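Local coordinates for protein putative enoyl-CoA hydratase (Streptomyces avermitilis, PDB 3GKB) that is of unproven function but probably acts on acyl-CoA thioesters as a crotonase-like enoyl-CoA hydratase or isomerase, at residues V53-S59 against Q107-K112; E123-A127 against G152-Y158; R167-V171 against S185-I189; Y8-R12 against I23-P27; T137-G141 against D176-A180. Residues are numbered along the deposited sequence.

Contact 1 of 5, residues V53-S59 against Q107-K112; sequences VRVIVFS and QVTIVK
Two adjacent parallel strands, 55-60 and 108-113, meet in the middle of the six-stranded mixed sheet of the crotonase-like fold. Their short axes approach to 4.7 Å and cross at -21°, with Val55 opposite Val108 and Phe58 opposite Val111. The backbone ladder runs Val108 N to Arg54 O (3.1 Å), Ile56 N to Val108 O (2.8 Å), Ile110 N to Ile56 O (2.8 Å), Phe58 N to Ile110 O (2.9 Å) and Lys112 N to Phe58 O (3.0 Å). Val55, Val57, Val108 and Ile110 share one face, covered by helix 195-210; Val55 CG1 lies 3.7 Å from Ile110 CD1. On the other, Phe58 (m) brings CD2 to 4.1 Å from Val111 CG2 and meets Phe124 edge-to-face. Before the strands, Gln107 NE2 donates to Val53 O (3.0 Å) and to Leu47 O; near their C-terminal ends, one water joins Ser59 OG (2.7 Å) to Lys112 NZ (3.1 Å), which also salt-bridges Asp199. Polar side-chain links between the segments lie toward their ends; between are backbone bonds and apolar packing.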
# COMPACT_ATOMS: atom_id res chain seq x y z
N VAL B 53 -22.35 22.69 -6.75
CA VAL B 53 -20.91 22.45 -6.57
C VAL B 53 -20.66 20.95 -6.43
O VAL B 53 -21.27 20.28 -5.61
CB VAL B 53 -20.36 23.19 -5.36
CG1 VAL B 53 -18.85 22.84 -5.13
CG2 VAL B 53 -20.51 24.71 -5.57
N ARG B 54 -19.78 20.44 -7.29
CA ARG B 54 -19.46 19.01 -7.34
C ARG B 54 -18.02 18.66 -6.92
O ARG B 54 -17.73 17.50 -6.58
CB ARG B 54 -19.80 18.48 -8.73
CG ARG B 54 -21.30 18.59 -9.06
CD ARG B 54 -21.63 18.06 -10.42
NE ARG B 54 -21.00 18.84 -11.49
CZ ARG B 54 -21.46 20.00 -11.96
NH1 ARG B 54 -22.56 20.56 -11.46
NH2 ARG B 54 -20.79 20.64 -12.93
N VAL B 55 -17.12 19.63 -6.98
CA VAL B 55 -15.69 19.43 -6.69
C VAL B 55 -15.27 20.60 -5.84
O VAL B 55 -15.71 21.74 -6.09
CB VAL B 55 -14.83 19.36 -7.99
CG1 VAL B 55 -13.34 19.24 -7.65
CG2 VAL B 55 -15.31 18.18 -8.88
N ILE B 56 -14.39 20.34 -4.86
CA ILE B 56 -13.77 21.42 -4.06
C ILE B 56 -12.25 21.26 -4.16
O ILE B 56 -11.72 20.15 -3.98
CB ILE B 56 -14.17 21.32 -2.57
CG1 ILE B 56 -15.69 21.52 -2.41
CG2 ILE B 56 -13.36 22.32 -1.73
CD1 ILE B 56 -16.25 21.08 -1.05
N VAL B 57 -11.55 22.35 -4.49
CA VAL B 57 -10.09 22.33 -4.56
C VAL B 57 -9.53 23.27 -3.49
O VAL B 57 -9.87 24.47 -3.46
CB VAL B 57 -9.53 22.79 -5.91
CG1 VAL B 57 -7.97 22.68 -5.89
CG2 VAL B 57 -10.10 21.97 -7.08
N PHE B 58 -8.69 22.73 -2.62
CA PHE B 58 -8.02 23.51 -1.59
C PHE B 58 -6.64 23.88 -2.05
O PHE B 58 -5.88 23.02 -2.51
CB PHE B 58 -7.88 22.68 -0.32
CG PHE B 58 -9.16 22.22 0.28
CD1 PHE B 58 -9.87 23.00 1.17
CD2 PHE B 58 -9.66 20.96 0.01
CE1 PHE B 58 -11.04 22.54 1.76
CE2 PHE B 58 -10.83 20.52 0.58
CZ PHE B 58 -11.52 21.33 1.46
N SER B 59 -6.30 25.15 -1.91
CA SER B 59 -4.96 25.63 -2.22
C SER B 59 -4.55 26.69 -1.20
O SER B 59 -5.35 27.13 -0.37
CB SER B 59 -4.90 26.17 -3.66
OG SER B 59 -5.66 27.37 -3.80
N GLN B 107 -18.95 16.46 -2.03
CA GLN B 107 -18.15 16.83 -3.20
C GLN B 107 -16.84 16.05 -3.22
O GLN B 107 -16.32 15.66 -2.19
CB GLN B 107 -17.79 18.32 -3.18
CG GLN B 107 -18.93 19.27 -3.52
CD GLN B 107 -19.84 19.60 -2.32
OE1 GLN B 107 -19.53 19.26 -1.19
NE2 GLN B 107 -20.96 20.27 -2.59
N VAL B 108 -16.27 15.88 -4.41
CA VAL B 108 -14.90 15.35 -4.50
C VAL B 108 -13.98 16.43 -3.96
O VAL B 108 -14.10 17.60 -4.35
CB VAL B 108 -14.52 15.06 -5.95
CG1 VAL B 108 -13.03 14.65 -6.05
CG2 VAL B 108 -15.46 14.00 -6.55
N THR B 109 -13.09 16.07 -3.03
CA THR B 109 -12.17 17.04 -2.43
C THR B 109 -10.73 16.79 -2.97
O THR B 109 -10.22 15.64 -3.00
CB THR B 109 -12.19 16.95 -0.91
OG1 THR B 109 -11.94 15.59 -0.50
CG2 THR B 109 -13.55 17.42 -0.33
N ILE B 110 -10.10 17.87 -3.44
CA ILE B 110 -8.78 17.79 -4.05
C ILE B 110 -7.87 18.80 -3.35
O ILE B 110 -8.25 19.95 -3.21
CB ILE B 110 -8.85 18.15 -5.57
CG1 ILE B 110 -9.74 17.16 -6.32
CG2 ILE B 110 -7.43 18.14 -6.19
CD1 ILE B 110 -10.06 17.59 -7.79
N VAL B 111 -6.69 18.37 -2.91
CA VAL B 111 -5.70 19.31 -2.35
C VAL B 111 -4.59 19.53 -3.38
O VAL B 111 -4.07 18.57 -3.95
CB VAL B 111 -5.08 18.80 -1.02
CG1 VAL B 111 -3.80 19.60 -0.64
CG2 VAL B 111 -6.13 18.83 0.15
N LYS B 112 -4.29 20.79 -3.63
CA LYS B 112 -3.14 21.20 -4.43
C LYS B 112 -2.05 21.70 -3.48
O LYS B 112 -2.18 22.81 -2.91
CB LYS B 112 -3.54 22.32 -5.38
CG LYS B 112 -2.37 22.83 -6.21
CD LYS B 112 -2.85 23.74 -7.35
CE LYS B 112 -3.37 25.06 -6.85
NZ LYS B 112 -3.70 26.01 -7.97
O HOH W 1 -4.41 28.29 -6.01

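Contact 2 of 5, residues E123-A127 against G152-Y158; sequences EFVAA and GGGGTQY
Glu123, on helix 120-127, extends its side chain (chi1 m, chi2 t, chi3 134°) into the glycine loop that starts helix 155-163. Its OE1 accepts from Gly155 N at 2.8 Å and from Gly153 N at 2.9 Å, whereas OE2 accepts a hydrogen bond from a water (2.9 Å) that in turn accepts from Gly152 N at 3.0 Å. The CA atoms of Glu123 and Gly155 are only 4.9 Å apart. Ideal CB atoms explain Gly153 and Gly155: one on Gly153 would lie 2.3 Å from Glu123 OE2, one on Gly155 2.8 Å from Glu123 OE1. Gly154, the N-cap, has phi 107° and psi -14°, itself demanding glycine. One turn on, Tyr158 (m, chi2 -19°) packs its CB 4.0 Å from Ala126 CB and its CE2 3.8 Å from Ala127 CB; its hydroxyl bonds to Glu100. The buried carboxylate is thus hydrogen-bonded to the start of helix 155-163 and the loop before it: backbone NH groups, not a basic side chain, supply its direct bonds here.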
# COMPACT_ATOMS: atom_id res chain seq x y z
N GLU B 123 -2.35 16.42 8.20
CA GLU B 123 -3.60 15.69 8.40
C GLU B 123 -4.66 16.12 7.40
O GLU B 123 -5.35 15.28 6.82
CB GLU B 123 -4.09 15.82 9.86
CG GLU B 123 -3.10 15.17 10.87
CD GLU B 123 -3.39 15.41 12.38
OE1 GLU B 123 -3.33 14.44 13.16
OE2 GLU B 123 -3.64 16.57 12.79
N PHE B 124 -4.77 17.44 7.19
CA PHE B 124 -5.71 18.08 6.25
C PHE B 124 -5.44 17.57 4.85
O PHE B 124 -6.35 17.05 4.16
CB PHE B 124 -5.51 19.61 6.37
CG PHE B 124 -6.50 20.44 5.64
CD1 PHE B 124 -7.31 21.34 6.34
CD2 PHE B 124 -6.60 20.42 4.25
CE1 PHE B 124 -8.21 22.13 5.71
CE2 PHE B 124 -7.53 21.26 3.60
CZ PHE B 124 -8.32 22.10 4.34
N VAL B 125 -4.15 17.59 4.46
CA VAL B 125 -3.75 17.08 3.14
C VAL B 125 -4.17 15.63 2.95
O VAL B 125 -4.73 15.29 1.90
CB VAL B 125 -2.23 17.26 2.88
CG1 VAL B 125 -1.79 16.54 1.55
CG2 VAL B 125 -1.85 18.76 2.87
N ALA B 126 -3.91 14.78 3.96
CA ALA B 126 -4.15 13.32 3.81
C ALA B 126 -5.63 12.96 3.84
O ALA B 126 -6.02 11.91 3.35
CB ALA B 126 -3.41 12.56 4.91
N ALA B 127 -6.46 13.85 4.37
CA ALA B 127 -7.90 13.58 4.58
C ALA B 127 -8.73 13.77 3.30
O ALA B 127 -9.80 13.18 3.14
CB ALA B 127 -8.45 14.50 5.66
N GLY B 152 -2.91 14.19 16.88
CA GLY B 152 -4.18 14.03 17.52
C GLY B 152 -5.35 14.47 16.67
O GLY B 152 -6.48 14.54 17.16
N GLY B 153 -5.10 14.72 15.40
CA GLY B 153 -6.12 15.13 14.46
C GLY B 153 -6.44 14.12 13.37
O GLY B 153 -6.98 14.50 12.32
N GLY B 154 -6.13 12.84 13.61
CA GLY B 154 -6.44 11.76 12.66
C GLY B 154 -5.22 11.23 11.93
O GLY B 154 -5.28 10.16 11.32
N GLY B 155 -4.11 11.97 12.00
CA GLY B 155 -2.90 11.68 11.21
C GLY B 155 -2.36 10.27 11.35
O GLY B 155 -1.91 9.67 10.35
N THR B 156 -2.37 9.74 12.58
CA THR B 156 -1.85 8.38 12.78
C THR B 156 -2.71 7.37 11.98
O THR B 156 -2.18 6.45 11.35
CB THR B 156 -1.80 7.95 14.26
OG1 THR B 156 -3.11 7.88 14.81
CG2 THR B 156 -0.90 8.88 15.09
N GLN B 157 -4.02 7.61 11.95
CA GLN B 157 -4.92 6.72 11.24
C GLN B 157 -4.95 6.92 9.73
O GLN B 157 -5.05 5.93 8.97
CB GLN B 157 -6.33 6.80 11.84
CG GLN B 157 -6.34 6.59 13.37
CD GLN B 157 -5.65 5.27 13.77
OE1 GLN B 157 -6.10 4.20 13.39
NE2 GLN B 157 -4.53 5.36 14.48
N TYR B 158 -4.87 8.18 9.29
CA TYR B 158 -4.79 8.45 7.87
C TYR B 158 -3.51 7.83 7.30
O TYR B 158 -3.53 7.23 6.23
CB TYR B 158 -4.87 9.94 7.57
CG TYR B 158 -6.10 10.66 8.14
CD1 TYR B 158 -7.26 9.96 8.52
CD2 TYR B 158 -6.08 12.03 8.30
CE1 TYR B 158 -8.37 10.63 9.02
CE2 TYR B 158 -7.15 12.71 8.81
CZ TYR B 158 -8.31 12.03 9.14
OH TYR B 158 -9.38 12.74 9.66
O HOH W 2 -2.20 16.66 15.25

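Contact 3 of 5, residues R167-V171 against S185-I189; sequences RALEV and SYGWI
Tyr186 gives up the most surface in this contact, 117 Å², with its ring reaching from the end of helix 180-186 onto helix 165-174. Its chi1 of -82° (m) and chi2 of 25° place one face under Arg167, the second most covered residue at 67 Å². The extended Arg167 chain (m, t, t) lays its guanidinium flat on the ring, centres 4.1 Å apart and planes at 19°, a cation-pi stack. Arg167 CD adds a CH-pi contact, 3.5 Å from the Tyr186 ring centroid and 3° off the normal. At the ring edge, Tyr186 OH donates to Glu170 OE1 at 2.7 Å. Val171 (t), third with 60 Å², sets CG2 4.5 Å from Tyr186 CD2 and CG1 3.4 Å from Trp188 CH2. The turn to Trp188 is a Schellman motif: Gly187, at phi 95° and psi 10°, is its C-prime residue and ends helix 180-186. A water accepts from Arg167 NH1 (2.8 Å) and contacts Tyr186 O (3.1 Å). In the third subunit, Arg191 pairs with Glu170, and Ala184 O and Asn190 O accept from Arg167 NH2. The charges around Tyr186 thus serve both intrachain helix packing and the subunit interface.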
# COMPACT_ATOMS: atom_id res chain seq x y z
N ARG B 167 5.50 2.34 7.80
CA ARG B 167 5.75 3.68 7.34
C ARG B 167 5.06 4.78 8.14
O ARG B 167 5.60 5.87 8.24
CB ARG B 167 5.47 3.80 5.84
CG ARG B 167 6.56 3.11 5.01
CD ARG B 167 6.18 2.99 3.55
NE ARG B 167 7.35 2.73 2.72
CZ ARG B 167 7.29 2.33 1.44
NH1 ARG B 167 6.12 2.12 0.83
NH2 ARG B 167 8.41 2.13 0.77
N ALA B 168 3.90 4.51 8.71
CA ALA B 168 3.23 5.43 9.60
C ALA B 168 4.09 5.71 10.84
O ALA B 168 4.21 6.87 11.24
CB ALA B 168 1.84 4.90 10.01
N LEU B 169 4.66 4.67 11.43
CA LEU B 169 5.52 4.84 12.61
C LEU B 169 6.78 5.61 12.23
O LEU B 169 7.25 6.46 12.97
CB LEU B 169 5.93 3.48 13.18
CG LEU B 169 4.90 2.80 14.08
CD1 LEU B 169 5.40 1.38 14.31
CD2 LEU B 169 4.69 3.57 15.43
N GLU B 170 7.33 5.29 11.05
CA GLU B 170 8.46 6.04 10.55
C GLU B 170 8.09 7.53 10.42
O GLU B 170 8.83 8.39 10.89
CB GLU B 170 8.94 5.50 9.20
CG GLU B 170 10.12 6.30 8.60
CD GLU B 170 10.39 5.98 7.12
OE1 GLU B 170 9.69 5.14 6.52
OE2 GLU B 170 11.28 6.63 6.56
N VAL B 171 6.98 7.83 9.77
CA VAL B 171 6.61 9.26 9.55
C VAL B 171 6.45 9.95 10.89
O VAL B 171 6.99 11.04 11.11
CB VAL B 171 5.36 9.42 8.66
CG1 VAL B 171 4.80 10.85 8.71
CG2 VAL B 171 5.70 9.02 7.21
N SER B 185 5.45 8.03 -3.30
CA SER B 185 5.82 6.62 -3.36
C SER B 185 5.25 5.84 -2.15
O SER B 185 4.87 4.68 -2.30
CB SER B 185 7.33 6.39 -3.52
OG SER B 185 7.99 6.76 -2.37
N TYR B 186 5.13 6.49 -0.99
CA TYR B 186 4.52 5.90 0.21
C TYR B 186 2.99 5.78 0.09
O TYR B 186 2.39 4.93 0.73
CB TYR B 186 4.87 6.73 1.46
CG TYR B 186 6.23 6.44 2.10
CD1 TYR B 186 7.30 5.91 1.37
CD2 TYR B 186 6.44 6.71 3.43
CE1 TYR B 186 8.50 5.66 1.97
CE2 TYR B 186 7.64 6.46 4.03
CZ TYR B 186 8.68 5.93 3.30
OH TYR B 186 9.88 5.65 3.92
N GLY B 187 2.36 6.64 -0.70
CA GLY B 187 0.93 6.65 -0.87
C GLY B 187 0.23 7.65 0.05
O GLY B 187 -0.99 7.65 0.13
N TRP B 188 1.02 8.51 0.71
CA TRP B 188 0.50 9.59 1.59
C TRP B 188 -0.27 10.62 0.78
O TRP B 188 -1.28 11.18 1.24
CB TRP B 188 1.67 10.25 2.30
CG TRP B 188 1.39 11.04 3.54
CD1 TRP B 188 0.17 11.34 4.09
CD2 TRP B 188 2.36 11.67 4.37
NE1 TRP B 188 0.34 12.10 5.23
CE2 TRP B 188 1.68 12.29 5.43
CE3 TRP B 188 3.76 11.72 4.35
CZ2 TRP B 188 2.34 12.98 6.45
CZ3 TRP B 188 4.41 12.41 5.36
CH2 TRP B 188 3.71 13.04 6.38
N ILE B 189 0.20 10.86 -0.44
CA ILE B 189 -0.53 11.66 -1.42
C ILE B 189 -0.67 10.88 -2.71
O ILE B 189 -0.02 9.83 -2.90
CB ILE B 189 0.17 13.01 -1.71
CG1 ILE B 189 1.55 12.76 -2.35
CG2 ILE B 189 0.27 13.84 -0.46
CD1 ILE B 189 2.34 14.03 -2.70
O HOH W 3 3.52 2.22 1.79

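Contact 4 of 5, residues Y8-R12 against I23-P27; sequences YSTLR and ILDNP
The open end of the beta hairpin formed by strands 11-16 and 19-24 brings residues 8-12 beside 23-27, with end-to-end directions 162° apart. Ile23 first faces Arg12 in an antiparallel hydrogen-bonded pair (CA-CA 5.3 Å), Arg12 N donating to Ile23 O and Ile23 N to Arg12 O, each at 2.9 Å. Ile23 CG2 lies 4.0 Å from Arg12 NH2. Leu24 follows as the non-hydrogen-bonded partner of Leu11, CA-CA 4.5 Å, with Leu11 CB 4.5 Å from Leu24 CD2 on the face away from Arg12 and Ile23. Asp25 extends the pairing past the strands, its N donating to Thr10 O at 2.9 Å. With chi1 t it turns its carboxylate to Arg12 (m, t, m), forming a salt bridge in which OD2 accepts from Arg12 NH1 at 2.9 Å and from Arg12 NH2 at 3.2 Å. Asn26 OD1 lies 3.9 Å from Thr10 CG2, and a water donates to both Asn26 OD1 (3.0 Å) and Ser9 O (2.9 Å); Asn26 ND2 donates to Val31 O. Strand 11-16 is an edge strand of the six-stranded sheet within this chain; Leu24's backbone bonds on to Ser59 and Ala61, and helix 34-48 packs on Ser9 and Thr10, with Glu39 accepting from Thr10 OG1.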
# COMPACT_ATOMS: atom_id res chain seq x y z
N TYR B 8 -14.76 35.85 5.13
CA TYR B 8 -13.93 35.00 6.02
C TYR B 8 -12.55 35.60 6.20
O TYR B 8 -11.97 36.14 5.27
CB TYR B 8 -13.82 33.59 5.46
CG TYR B 8 -15.14 32.92 5.21
CD1 TYR B 8 -15.92 32.48 6.26
CD2 TYR B 8 -15.59 32.68 3.91
CE1 TYR B 8 -17.13 31.84 6.04
CE2 TYR B 8 -16.80 32.04 3.67
CZ TYR B 8 -17.56 31.63 4.74
OH TYR B 8 -18.76 30.98 4.52
N SER B 9 -12.01 35.47 7.40
CA SER B 9 -10.76 36.14 7.74
C SER B 9 -9.54 35.29 7.46
O SER B 9 -8.45 35.82 7.43
CB SER B 9 -10.78 36.53 9.22
OG SER B 9 -11.00 35.37 10.01
N THR B 10 -9.72 33.97 7.28
CA THR B 10 -8.58 33.05 7.13
C THR B 10 -8.56 32.29 5.79
O THR B 10 -7.63 31.50 5.52
CB THR B 10 -8.55 31.99 8.23
OG1 THR B 10 -9.69 31.12 8.09
CG2 THR B 10 -8.52 32.62 9.63
N LEU B 11 -9.60 32.52 4.98
CA LEU B 11 -9.74 31.86 3.70
C LEU B 11 -10.69 32.65 2.80
O LEU B 11 -11.40 33.56 3.28
CB LEU B 11 -10.24 30.41 3.90
CG LEU B 11 -11.60 30.19 4.56
CD1 LEU B 11 -12.67 30.22 3.49
CD2 LEU B 11 -11.67 28.86 5.34
N ARG B 12 -10.65 32.32 1.52
CA ARG B 12 -11.60 32.84 0.52
C ARG B 12 -12.17 31.68 -0.28
O ARG B 12 -11.46 30.71 -0.54
CB ARG B 12 -10.88 33.76 -0.45
CG ARG B 12 -10.47 35.06 0.17
CD ARG B 12 -9.84 35.97 -0.88
NE ARG B 12 -8.55 35.48 -1.38
CZ ARG B 12 -7.42 35.48 -0.67
NH1 ARG B 12 -7.40 35.90 0.59
NH2 ARG B 12 -6.31 35.05 -1.23
N ILE B 23 -9.20 28.95 -0.89
CA ILE B 23 -7.82 29.41 -0.83
C ILE B 23 -7.55 29.81 0.61
O ILE B 23 -8.20 30.72 1.15
CB ILE B 23 -7.57 30.64 -1.75
CG1 ILE B 23 -7.96 30.30 -3.21
CG2 ILE B 23 -6.09 31.07 -1.65
CD1 ILE B 23 -8.03 31.52 -4.15
N LEU B 24 -6.58 29.13 1.22
CA LEU B 24 -6.24 29.31 2.61
C LEU B 24 -5.23 30.47 2.73
O LEU B 24 -4.22 30.48 2.02
CB LEU B 24 -5.67 28.00 3.17
CG LEU B 24 -6.61 26.78 3.04
CD1 LEU B 24 -5.83 25.46 3.03
CD2 LEU B 24 -7.61 26.77 4.15
N ASP B 25 -5.54 31.45 3.57
CA ASP B 25 -4.79 32.72 3.64
C ASP B 25 -4.87 33.31 5.04
O ASP B 25 -5.81 34.07 5.37
CB ASP B 25 -5.29 33.70 2.57
CG ASP B 25 -4.38 34.92 2.37
OD1 ASP B 25 -3.37 35.07 3.09
OD2 ASP B 25 -4.65 35.71 1.42
N ASN B 26 -3.93 32.90 5.89
CA ASN B 26 -3.89 33.32 7.29
C ASN B 26 -2.46 33.67 7.66
O ASN B 26 -1.75 32.88 8.28
CB ASN B 26 -4.43 32.22 8.21
CG ASN B 26 -4.47 32.62 9.64
OD1 ASN B 26 -4.79 33.77 9.94
ND2 ASN B 26 -4.20 31.68 10.54
N PRO B 27 -2.02 34.88 7.28
CA PRO B 27 -0.65 35.31 7.55
C PRO B 27 -0.24 35.21 9.02
O PRO B 27 -1.08 35.33 9.91
CB PRO B 27 -0.64 36.77 7.11
CG PRO B 27 -1.70 36.89 6.15
CD PRO B 27 -2.77 35.92 6.55
O HOH W 4 -5.93 36.32 8.84

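Contact 5 of 5, residues T137-G141 against D176-A180; sequences TAGLG and DLFDA
Leu177 folds its side chain (t, p) back over the neighbouring strand, so that CD1 lies 3.6 Å from Leu140 N, 3.7 Å from Gly139 C and 3.9 Å from Gly141 N. The bare backbone beneath it is glycine on both sides of Leu140: an ideal CB on Gly139 would fall 3.0 Å from Leu177 CG, and one on Gly141 would sit 3.1 Å from Asp176 O. Leu140 and Phe178 form an antiparallel hydrogen-bonded pair with CA atoms 5.1 Å apart, Leu140 N donating to Phe178 O at 3.0 Å and Phe178 N to Leu140 O at 2.7 Å. This pairing joins strand 139-141 to the short, weakly bonded strand around 178-179 within the small three-stranded sheet, whose remaining strand, 116-118, runs parallel to 139-141 on its other edge. After the pair, Asp179 (p) occupies the N-cap position of helix 180-186, and its OD1 bonds to Thr182 OG1. Ala180 then brings CB to 4.2 Å from Ala138 CB, while a water donates to Ala138 O (2.6 Å) and accepts from Ala180 N (3.1 Å). At the other end of segment 176-180, Asp176 makes a salt bridge to Arg204 of the third subunit.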
# COMPACT_ATOMS: atom_id res chain seq x y z
N THR B 137 9.00 21.64 -4.48
CA THR B 137 8.76 22.58 -3.40
C THR B 137 7.93 22.02 -2.23
O THR B 137 8.05 22.50 -1.12
CB THR B 137 8.07 23.85 -3.95
OG1 THR B 137 6.90 23.49 -4.66
CG2 THR B 137 9.00 24.59 -4.94
N ALA B 138 7.10 21.01 -2.47
CA ALA B 138 6.17 20.59 -1.46
C ALA B 138 6.86 19.79 -0.37
O ALA B 138 7.88 19.13 -0.60
CB ALA B 138 5.07 19.75 -2.07
N GLY B 139 6.27 19.79 0.81
CA GLY B 139 6.74 18.95 1.90
C GLY B 139 5.62 18.60 2.87
O GLY B 139 4.72 19.39 3.10
N LEU B 140 5.71 17.41 3.46
CA LEU B 140 4.75 16.92 4.42
C LEU B 140 5.48 16.34 5.61
O LEU B 140 6.40 15.52 5.43
CB LEU B 140 3.90 15.81 3.82
CG LEU B 140 2.72 16.24 2.98
CD1 LEU B 140 2.24 15.04 2.18
CD2 LEU B 140 1.61 16.82 3.89
N GLY B 141 5.09 16.76 6.80
CA GLY B 141 5.68 16.20 8.00
C GLY B 141 4.73 16.18 9.17
O GLY B 141 3.89 17.07 9.33
N ASP B 176 10.34 13.78 10.26
CA ASP B 176 11.02 14.52 9.23
C ASP B 176 10.07 15.07 8.19
O ASP B 176 8.93 14.64 8.10
CB ASP B 176 12.08 13.65 8.59
CG ASP B 176 13.31 13.49 9.48
OD1 ASP B 176 13.72 14.49 10.13
OD2 ASP B 176 13.85 12.36 9.50
N LEU B 177 10.54 16.07 7.46
CA LEU B 177 9.77 16.65 6.38
C LEU B 177 10.03 15.80 5.15
O LEU B 177 11.19 15.71 4.67
CB LEU B 177 10.21 18.10 6.14
CG LEU B 177 9.37 18.85 5.11
CD1 LEU B 177 8.03 19.13 5.69
CD2 LEU B 177 10.10 20.17 4.67
N PHE B 178 8.99 15.11 4.70
CA PHE B 178 9.04 14.24 3.53
C PHE B 178 8.84 15.06 2.27
O PHE B 178 7.98 15.91 2.22
CB PHE B 178 7.96 13.15 3.63
CG PHE B 178 8.32 12.07 4.58
CD1 PHE B 178 8.69 10.81 4.12
CD2 PHE B 178 8.36 12.32 5.94
CE1 PHE B 178 9.06 9.82 5.01
CE2 PHE B 178 8.75 11.32 6.84
CZ PHE B 178 9.10 10.08 6.36
N ASP B 179 9.67 14.83 1.26
CA ASP B 179 9.45 15.50 -0.01
C ASP B 179 8.30 14.87 -0.77
O ASP B 179 7.79 13.80 -0.42
CB ASP B 179 10.73 15.58 -0.84
CG ASP B 179 11.28 14.24 -1.26
OD1 ASP B 179 10.55 13.24 -1.40
OD2 ASP B 179 12.51 14.18 -1.47
N ALA B 180 7.83 15.55 -1.80
CA ALA B 180 6.67 15.07 -2.56
C ALA B 180 6.85 13.70 -3.16
O ALA B 180 5.94 12.88 -3.13
CB ALA B 180 6.29 16.09 -3.67
O HOH W 5 9.25 18.18 -2.56

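How the contacts relate
Contacts 1 and 4 belong to the six-stranded sheet and meet where Ser59 O lies 2.8 Å from Leu24 N; contact 1 is buried and largely aliphatic, contact 4 partly exposed, with a salt bridge near the surface. The centre of contact 2 lies about 7 Å from the chain centre; it touches contact 1 through Phe124 CZ and Phe58 CD1, 3.6 Å apart. Contacts 3 and 5 alternate along the chain, centres 11 Å apart, and share an apolar seam in which Ile189 CG2 lies 3.5 Å from Leu140 CD1. No other chain touches contact 4; contact 1 meets the second subunit and contacts 2, 3 and 5 the third, where charged groups of contacts 3 and 5 find partners.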